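Local coordinates for acyl-coenzyme A oxidase 3 (Yarrowia lipolytica, PDB 5YS9), which catalyses the FAD-dependent oxidation of acyl-CoA to trans-2-enoyl-CoA in peroxisomal beta-oxidation, passing electrons to oxygen to give hydrogen peroxide, at the interface of chains A and B. Sequence-based numbering; all coordinates share one arbitrary frame. Chains: chain A/B, Acyl-coenzyme A oxidase 3.

Contact 1: the interface of chains A and B. Residues chain A 432-433, 435-436, 659, 663; chain B 165, 199-200, 250.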
ATOM      1  N   GLY A 432      -6.429  10.922   9.145  1.00 26.84           N
ATOM      2  CA  GLY A 432      -6.384   9.970  10.249  1.00 27.34           C
ATOM      3  C   GLY A 432      -7.614   9.083  10.428  1.00 29.81           C
ATOM      4  O   GLY A 432      -7.496   7.911  10.830  1.00 34.43           O
ATOM      5  N   HIS A 433      -8.787   9.563  10.036  1.00 30.75           N
ATOM      6  CA  HIS A 433      -9.970   8.691  10.056  1.00 31.36           C
ATOM      7  C   HIS A 433      -9.906   7.556   9.015  1.00 32.56           C
ATOM      8  O   HIS A 433     -10.699   6.610   9.071  1.00 31.05           O
ATOM      9  CB  HIS A 433     -11.219   9.533   9.885  1.00 31.96           C
ATOM     10  CG  HIS A 433     -11.374  10.562  10.952  1.00 32.44           C
ATOM     11  ND1 HIS A 433     -11.676  11.870  10.674  1.00 37.72           N
ATOM     12  CD2 HIS A 433     -11.186  10.494  12.285  1.00 32.58           C
ATOM     13  CE1 HIS A 433     -11.734  12.550  11.800  1.00 38.21           C
ATOM     14  NE2 HIS A 433     -11.475  11.730  12.797  1.00 35.81           N
ATOM     15  N   TYR A 435      -7.420   5.619   9.082  1.00 31.61           N
ATOM     16  CA  TYR A 435      -6.657   4.627   9.772  1.00 30.48           C
ATOM     17  C   TYR A 435      -7.600   3.896  10.762  1.00 29.03           C
ATOM     18  O   TYR A 435      -7.195   2.925  11.387  1.00 29.50           O
ATOM     19  CB  TYR A 435      -5.452   5.329  10.419  1.00 27.63           C
ATOM     20  CG  TYR A 435      -4.316   4.429  10.826  1.00 27.95           C
ATOM     21  CD1 TYR A 435      -3.441   3.885   9.865  1.00 29.71           C
ATOM     22  CD2 TYR A 435      -4.059   4.145  12.178  1.00 27.93           C
ATOM     23  CE1 TYR A 435      -2.369   3.051  10.236  1.00 27.14           C
ATOM     24  CE2 TYR A 435      -2.987   3.321  12.558  1.00 29.34           C
ATOM     25  CZ  TYR A 435      -2.140   2.779  11.572  1.00 29.41           C
ATOM     26  OH  TYR A 435      -1.066   1.979  11.925  1.00 28.89           O
ATOM     27  N   SER A 436      -8.855   4.340  10.890  1.00 27.18           N
ATOM     28  CA  SER A 436      -9.805   3.620  11.730  1.00 28.53           C
ATOM     29  C   SER A 436     -10.183   2.327  11.049  1.00 28.54           C
ATOM     30  O   SER A 436     -10.708   2.344   9.942  1.00 29.17           O
ATOM     31  CB  SER A 436     -11.084   4.428  12.023  1.00 28.52           C
ATOM     32  OG  SER A 436     -12.142   3.556  12.449  1.00 26.21           O
ATOM     33  N   TYR A 659     -19.870   7.301  12.718  1.00 33.07           N
ATOM     34  CA  TYR A 659     -18.520   7.025  13.203  1.00 32.12           C
ATOM     35  C   TYR A 659     -18.441   6.999  14.714  1.00 31.95           C
ATOM     36  O   TYR A 659     -17.974   6.016  15.292  1.00 32.38           O
ATOM     37  CB  TYR A 659     -17.603   8.144  12.692  1.00 34.29           C
ATOM     38  CG  TYR A 659     -16.119   7.987  12.836  1.00 33.16           C
ATOM     39  CD1 TYR A 659     -15.506   6.755  12.850  1.00 33.22           C
ATOM     40  CD2 TYR A 659     -15.322   9.092  12.825  1.00 36.14           C
ATOM     41  CE1 TYR A 659     -14.140   6.640  12.932  1.00 34.77           C
ATOM     42  CE2 TYR A 659     -13.945   8.988  12.897  1.00 35.80           C
ATOM     43  CZ  TYR A 659     -13.350   7.764  12.932  1.00 34.97           C
ATOM     44  OH  TYR A 659     -11.964   7.647  12.991  1.00 37.66           O
ATOM     45  N   VAL A 663     -17.854   3.347  16.830  1.00 28.49           N
ATOM     46  CA  VAL A 663     -16.812   3.208  17.819  1.00 28.03           C
ATOM     47  C   VAL A 663     -17.336   2.782  19.194  1.00 27.93           C
ATOM     48  O   VAL A 663     -16.814   1.821  19.761  1.00 24.50           O
ATOM     49  CB  VAL A 663     -15.945   4.489  17.864  1.00 28.65           C
ATOM     50  CG1 VAL A 663     -15.232   4.685  19.192  1.00 29.60           C
ATOM     51  CG2 VAL A 663     -14.957   4.458  16.723  1.00 28.61           C
TER
ATOM     52  N   LEU B 165     -12.338  15.448  16.326  1.00 29.43           N
ATOM     53  CA  LEU B 165     -13.014  14.743  15.268  1.00 32.17           C
ATOM     54  C   LEU B 165     -13.140  15.671  14.073  1.00 33.24           C
ATOM     55  O   LEU B 165     -12.958  15.265  12.948  1.00 31.18           O
ATOM     56  CB  LEU B 165     -14.393  14.339  15.771  1.00 33.57           C
ATOM     57  CG  LEU B 165     -15.126  13.138  15.199  1.00 37.75           C
ATOM     58  CD1 LEU B 165     -14.199  11.977  14.932  1.00 38.98           C
ATOM     59  CD2 LEU B 165     -16.267  12.726  16.100  1.00 37.88           C
ATOM     60  N   TRP B 199      -9.815  13.334  19.492  1.00 29.09           N
ATOM     61  CA  TRP B 199      -9.796  12.072  18.735  1.00 28.44           C
ATOM     62  C   TRP B 199      -8.398  11.664  18.421  1.00 28.04           C
ATOM     63  O   TRP B 199      -7.517  12.506  18.253  1.00 31.94           O
ATOM     64  CB  TRP B 199     -10.615  12.192  17.469  1.00 28.24           C
ATOM     65  CG  TRP B 199     -11.230  10.880  16.965  1.00 27.63           C
ATOM     66  CD1 TRP B 199     -10.676  10.028  16.083  1.00 28.87           C
ATOM     67  CD2 TRP B 199     -12.489  10.315  17.318  1.00 28.05           C
ATOM     68  NE1 TRP B 199     -11.508   8.976  15.833  1.00 29.12           N
ATOM     69  CE2 TRP B 199     -12.646   9.139  16.574  1.00 29.36           C
ATOM     70  CE3 TRP B 199     -13.503  10.684  18.193  1.00 32.07           C
ATOM     71  CZ2 TRP B 199     -13.769   8.319  16.697  1.00 27.84           C
ATOM     72  CZ3 TRP B 199     -14.630   9.889  18.297  1.00 30.06           C
ATOM     73  CH2 TRP B 199     -14.762   8.734  17.532  1.00 30.01           C
ATOM     74  N   TRP B 200      -8.198  10.359  18.365  1.00 30.15           N
ATOM     75  CA  TRP B 200      -6.882   9.744  18.181  1.00 33.69           C
ATOM     76  C   TRP B 200      -5.906   9.986  19.325  1.00 33.12           C
ATOM     77  O   TRP B 200      -4.701   9.890  19.118  1.00 30.10           O
ATOM     78  CB  TRP B 200      -6.220  10.141  16.823  1.00 32.36           C
ATOM     79  CG  TRP B 200      -7.005   9.670  15.666  1.00 32.60           C
ATOM     80  CD1 TRP B 200      -7.536  10.406  14.652  1.00 33.11           C
ATOM     81  CD2 TRP B 200      -7.354   8.312  15.396  1.00 34.38           C
ATOM     82  NE1 TRP B 200      -8.206   9.575  13.752  1.00 31.58           N
ATOM     83  CE2 TRP B 200      -8.087   8.287  14.199  1.00 32.73           C
ATOM     84  CE3 TRP B 200      -7.103   7.105  16.049  1.00 34.57           C
ATOM     85  CZ2 TRP B 200      -8.586   7.118  13.680  1.00 34.07           C
ATOM     86  CZ3 TRP B 200      -7.616   5.952  15.508  1.00 35.89           C
ATOM     87  CH2 TRP B 200      -8.343   5.966  14.355  1.00 32.29           C
ATOM     88  N   ILE B 250     -11.363   4.169  20.994  1.00 31.91           N
ATOM     89  CA  ILE B 250     -11.672   4.302  19.589  1.00 30.93           C
ATOM     90  C   ILE B 250     -11.737   2.940  18.918  1.00 30.83           C
ATOM     91  O   ILE B 250     -12.490   2.733  18.011  1.00 36.18           O
ATOM     92  CB  ILE B 250     -10.747   5.311  18.894  1.00 32.66           C
ATOM     93  CG1 ILE B 250     -11.126   6.725  19.334  1.00 31.17           C
ATOM     94  CG2 ILE B 250     -10.828   5.174  17.389  1.00 33.34           C
ATOM     95  CD1 ILE B 250     -10.109   7.785  19.030  1.00 30.62           C
TER
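The glycine-rich 3-10 turn 431-435 of chain A, whose A:Gly432 and A:Tyr435 also line an FAD pocket, meets the neighbouring tryptophans B:Trp199 and B:Trp200, with helix 655-666 of chain A alongside. B:Trp200 has 50 Å² buried by chain A, more than any other residue of the patch. The N-H edge and benzo part of its indole lie against the turn: CZ2 comes within 3.2 Å of A:Gly432 O, while A:Ser436 CA sits in plane at the indole edge, 3.8 Å from CH2. A:His433 turns its ring edge toward B:Trp199, the planes meeting at 77°, with NE2 3.8 Å from CD1 of the indole. A:Tyr659, its CG anti to the backbone N (chi1 -169°), is swung toward the same indole and takes B:Trp199 CZ2 over one face near the rim. Its phenol OH accepts a weak hydrogen bond of 3.2 Å from B:Trp199 NE1, bent to 135° at the hydrogen, so packing probably contributes more here than polarity. The rotation of B:Trp199 is limited from its own chain, with B:Ile250 CD1 on one face and B:Leu165 CD1 over the centre of the other. A:Val663 meets it tip to tip and also packs by CG1 on B:Ile250 CA at 3.6 Å. CD1 of B:Leu165 wedges between two side chains of chain A, 3.6 Å from A:Tyr659 CE2 and 3.5 Å from A:His433 NE2.

Contact 2: the interface of chains A and B. Residues chain A 673-674, 677, 681-682, 685; chain B 206, 236-239.
Two arginines of chain A reach backbone carbonyls on successive residues of chain B. A:Arg673 NH1 donates to B:Ser238 O at 2.5 Å, after a chain bent at chi2 and chi3, and A:Arg682 NH1 donates to B:Ser237 O at 2.7 Å from a chain extended between CG and NE. Both donors stand above the carbonyl plane, by 36° and 38°, so neither follows a lone pair. A:Arg682 NH1 has a second acceptor within its own chain, A:Tyr677 OH at 2.8 Å, which lies 1° from the guanidinium plane; that in-plane bond probably helps aim the arginine at the neighbouring chain. Flat groups make the second kind of contact. With CG anti to the backbone N, A:Tyr677 passes obliquely over B:His239, placing A:Tyr677 CE1 over the rim of the imidazole, 3.4 Å from B:His239 CG. The phenol is backed by A:Arg682 CB over the centre of a face, and A:Leu681 CD2 sits at its edge and touches B:His239 CE1 at 3.8 Å. A phenylalanine in place of A:Tyr677 would probably keep the ring over B:His239 but leave A:Arg682 NH1 without its in-plane acceptor, freer to turn from B:Ser237 O. Proline on a ring face is the third kind: A:Pro674 CA lies over the centre of the B:His206 ring, and A:Pro674 CB is 3.8 Å from B:His206 CG. The patch joins helix 677-685 and its preceding loop to two B loops, between strands 222-232 and 245-249 and before strand 210-219.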
ATOM      1  N   ARG A 673     -11.120   1.408  33.053  1.00 37.83           N
ATOM      2  CA  ARG A 673      -9.828   0.778  33.205  1.00 39.92           C
ATOM      3  C   ARG A 673      -9.698  -0.482  32.387  1.00 36.52           C
ATOM      4  O   ARG A 673     -10.668  -1.151  32.104  1.00 33.54           O
ATOM      5  CB  ARG A 673      -9.376   0.645  34.664  1.00 39.53           C
ATOM      6  CG  ARG A 673     -10.248  -0.172  35.567  1.00 45.09           C
ATOM      7  CD  ARG A 673     -10.430   0.501  36.909  1.00 44.21           C
ATOM      8  NE  ARG A 673     -11.847   0.618  37.187  1.00 43.35           N
ATOM      9  CZ  ARG A 673     -12.437   1.695  37.663  1.00 36.13           C
ATOM     10  NH1 ARG A 673     -11.742   2.764  37.967  1.00 33.65           N
ATOM     11  NH2 ARG A 673     -13.734   1.683  37.844  1.00 39.40           N
ATOM     12  N   PRO A 674      -8.489  -0.736  31.926  1.00 35.20           N
ATOM     13  CA  PRO A 674      -8.263  -1.837  31.009  1.00 34.76           C
ATOM     14  C   PRO A 674      -8.396  -3.170  31.693  1.00 29.55           C
ATOM     15  O   PRO A 674      -8.160  -3.227  32.880  1.00 29.05           O
ATOM     16  CB  PRO A 674      -6.789  -1.638  30.555  1.00 37.16           C
ATOM     17  CG  PRO A 674      -6.163  -0.797  31.575  1.00 35.46           C
ATOM     18  CD  PRO A 674      -7.251   0.003  32.234  1.00 33.90           C
ATOM     19  N   TYR A 677      -5.571  -3.886  34.168  1.00 30.16           N
ATOM     20  CA  TYR A 677      -5.223  -2.822  35.084  1.00 31.16           C
ATOM     21  C   TYR A 677      -4.583  -3.297  36.375  1.00 31.02           C
ATOM     22  O   TYR A 677      -3.565  -2.778  36.789  1.00 30.94           O
ATOM     23  CB  TYR A 677      -6.458  -1.979  35.392  1.00 29.08           C
ATOM     24  CG  TYR A 677      -6.214  -0.881  36.383  1.00 31.01           C
ATOM     25  CD1 TYR A 677      -5.484   0.232  36.040  1.00 32.30           C
ATOM     26  CD2 TYR A 677      -6.706  -0.959  37.664  1.00 34.53           C
ATOM     27  CE1 TYR A 677      -5.253   1.233  36.943  1.00 31.92           C
ATOM     28  CE2 TYR A 677      -6.477   0.044  38.573  1.00 35.00           C
ATOM     29  CZ  TYR A 677      -5.752   1.137  38.203  1.00 32.64           C
ATOM     30  OH  TYR A 677      -5.525   2.135  39.103  1.00 38.09           O
ATOM     31  N   LEU A 681      -0.818  -2.689  34.442  1.00 36.14           N
ATOM     32  CA  LEU A 681      -0.728  -1.237  34.539  1.00 31.51           C
ATOM     33  C   LEU A 681      -0.633  -0.635  35.940  1.00 31.12           C
ATOM     34  O   LEU A 681       0.177   0.224  36.184  1.00 30.92           O
ATOM     35  CB  LEU A 681      -1.880  -0.596  33.783  1.00 28.72           C
ATOM     36  CG  LEU A 681      -1.811   0.918  33.785  1.00 29.50           C
ATOM     37  CD1 LEU A 681      -0.571   1.405  33.075  1.00 31.18           C
ATOM     38  CD2 LEU A 681      -3.044   1.514  33.163  1.00 31.56           C
ATOM     39  N   ARG A 682      -1.444  -1.113  36.866  1.00 31.38           N
ATOM     40  CA  ARG A 682      -1.404  -0.608  38.229  1.00 33.17           C
ATOM     41  C   ARG A 682      -0.123  -0.925  38.989  1.00 36.31           C
ATOM     42  O   ARG A 682       0.425  -0.062  39.636  1.00 39.55           O
ATOM     43  CB  ARG A 682      -2.622  -1.049  39.020  1.00 37.04           C
ATOM     44  CG  ARG A 682      -2.989  -0.067  40.106  1.00 40.59           C
ATOM     45  CD  ARG A 682      -3.936  -0.667  41.113  1.00 42.79           C
ATOM     46  NE  ARG A 682      -3.785  -0.046  42.416  1.00 52.15           N
ATOM     47  CZ  ARG A 682      -4.161   1.189  42.696  1.00 53.85           C
ATOM     48  NH1 ARG A 682      -4.718   1.931  41.765  1.00 57.52           N
ATOM     49  NH2 ARG A 682      -3.979   1.678  43.904  1.00 50.70           N
ATOM     50  N   LEU A 685       2.540   1.711  37.384  1.00 36.06           N
ATOM     51  CA  LEU A 685       2.342   3.101  37.880  1.00 38.13           C
ATOM     52  C   LEU A 685       2.620   3.244  39.374  1.00 37.19           C
ATOM     53  O   LEU A 685       3.093   4.285  39.787  1.00 37.63           O
ATOM     54  CB  LEU A 685       0.938   3.658  37.650  1.00 36.52           C
ATOM     55  CG  LEU A 685       0.411   3.737  36.236  1.00 38.82           C
ATOM     56  CD1 LEU A 685      -1.072   4.012  36.285  1.00 41.39           C
ATOM     57  CD2 LEU A 685       1.097   4.819  35.454  1.00 41.58           C
TER
ATOM     58  N   HIS B 206      -7.216   3.979  28.044  1.00 33.22           N
ATOM     59  CA  HIS B 206      -6.985   3.146  29.198  1.00 32.54           C
ATOM     60  C   HIS B 206      -5.860   3.565  30.111  1.00 30.45           C
ATOM     61  O   HIS B 206      -5.851   3.205  31.255  1.00 30.24           O
ATOM     62  CB  HIS B 206      -6.747   1.721  28.736  1.00 32.32           C
ATOM     63  CG  HIS B 206      -7.971   1.055  28.215  1.00 33.77           C
ATOM     64  ND1 HIS B 206      -9.214   1.272  28.753  1.00 36.35           N
ATOM     65  CD2 HIS B 206      -8.145   0.172  27.212  1.00 37.32           C
ATOM     66  CE1 HIS B 206     -10.103   0.552  28.104  1.00 35.24           C
ATOM     67  NE2 HIS B 206      -9.480  -0.122  27.161  1.00 36.32           N
ATOM     68  N   VAL B 236      -6.216   9.145  40.225  1.00 30.12           N
ATOM     69  CA  VAL B 236      -4.991   8.381  40.163  1.00 31.81           C
ATOM     70  C   VAL B 236      -5.119   7.068  40.935  1.00 34.39           C
ATOM     71  O   VAL B 236      -4.699   6.019  40.496  1.00 35.75           O
ATOM     72  CB  VAL B 236      -3.883   9.312  40.746  1.00 30.29           C
ATOM     73  CG1 VAL B 236      -2.691   8.596  41.319  1.00 32.04           C
ATOM     74  CG2 VAL B 236      -3.484  10.322  39.694  1.00 31.10           C
ATOM     75  N   SER B 237      -5.693   7.187  42.116  1.00 39.49           N
ATOM     76  CA  SER B 237      -5.971   6.077  43.005  1.00 38.37           C
ATOM     77  C   SER B 237      -6.825   4.950  42.367  1.00 39.70           C
ATOM     78  O   SER B 237      -6.525   3.788  42.560  1.00 36.30           O
ATOM     79  CB  SER B 237      -6.703   6.633  44.219  1.00 35.29           C
ATOM     80  OG  SER B 237      -6.830   5.654  45.176  1.00 39.67           O
ATOM     81  N   SER B 238      -7.910   5.293  41.668  1.00 39.07           N
ATOM     82  CA  SER B 238      -8.860   4.287  41.199  1.00 33.70           C
ATOM     83  C   SER B 238      -8.865   4.144  39.665  1.00 32.26           C
ATOM     84  O   SER B 238      -9.555   3.242  39.095  1.00 27.18           O
ATOM     85  CB  SER B 238     -10.261   4.637  41.693  1.00 33.35           C
ATOM     86  OG  SER B 238     -10.786   5.813  41.033  1.00 38.75           O
ATOM     87  N   HIS B 239      -8.159   5.048  38.993  1.00 27.79           N
ATOM     88  CA  HIS B 239      -8.218   5.138  37.535  1.00 27.91           C
ATOM     89  C   HIS B 239      -9.577   5.514  36.939  1.00 27.93           C
ATOM     90  O   HIS B 239      -9.760   5.390  35.724  1.00 29.01           O
ATOM     91  CB  HIS B 239      -7.730   3.861  36.899  1.00 28.24           C
ATOM     92  CG  HIS B 239      -6.714   4.096  35.844  1.00 29.13           C
ATOM     93  ND1 HIS B 239      -6.893   3.724  34.527  1.00 31.57           N
ATOM     94  CD2 HIS B 239      -5.497   4.676  35.915  1.00 28.12           C
ATOM     95  CE1 HIS B 239      -5.813   4.059  33.833  1.00 27.86           C
ATOM     96  NE2 HIS B 239      -4.952   4.631  34.653  1.00 30.39           N
TER

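Contact 1 and contact 2 lie about 23 Å apart, measured between the centres of their C-alpha atoms, and share no residue. They are nevertheless linked by sequence on both sides. Chain A brings helix 655-666 to the first and the following helix 677-685 to the second, while chain B supplies short stretches lying between residues 165 and 250 to both, in its acyl-CoA dehydrogenase-like middle domain. The C-terminal part of one subunit thus runs along its partner, and two-fold symmetry repeats both contacts with the chains exchanged. Contact 1 also adjoins an FAD pocket, so pairing may help shape it, although the deposited dimer alone does not establish the cellular assembly.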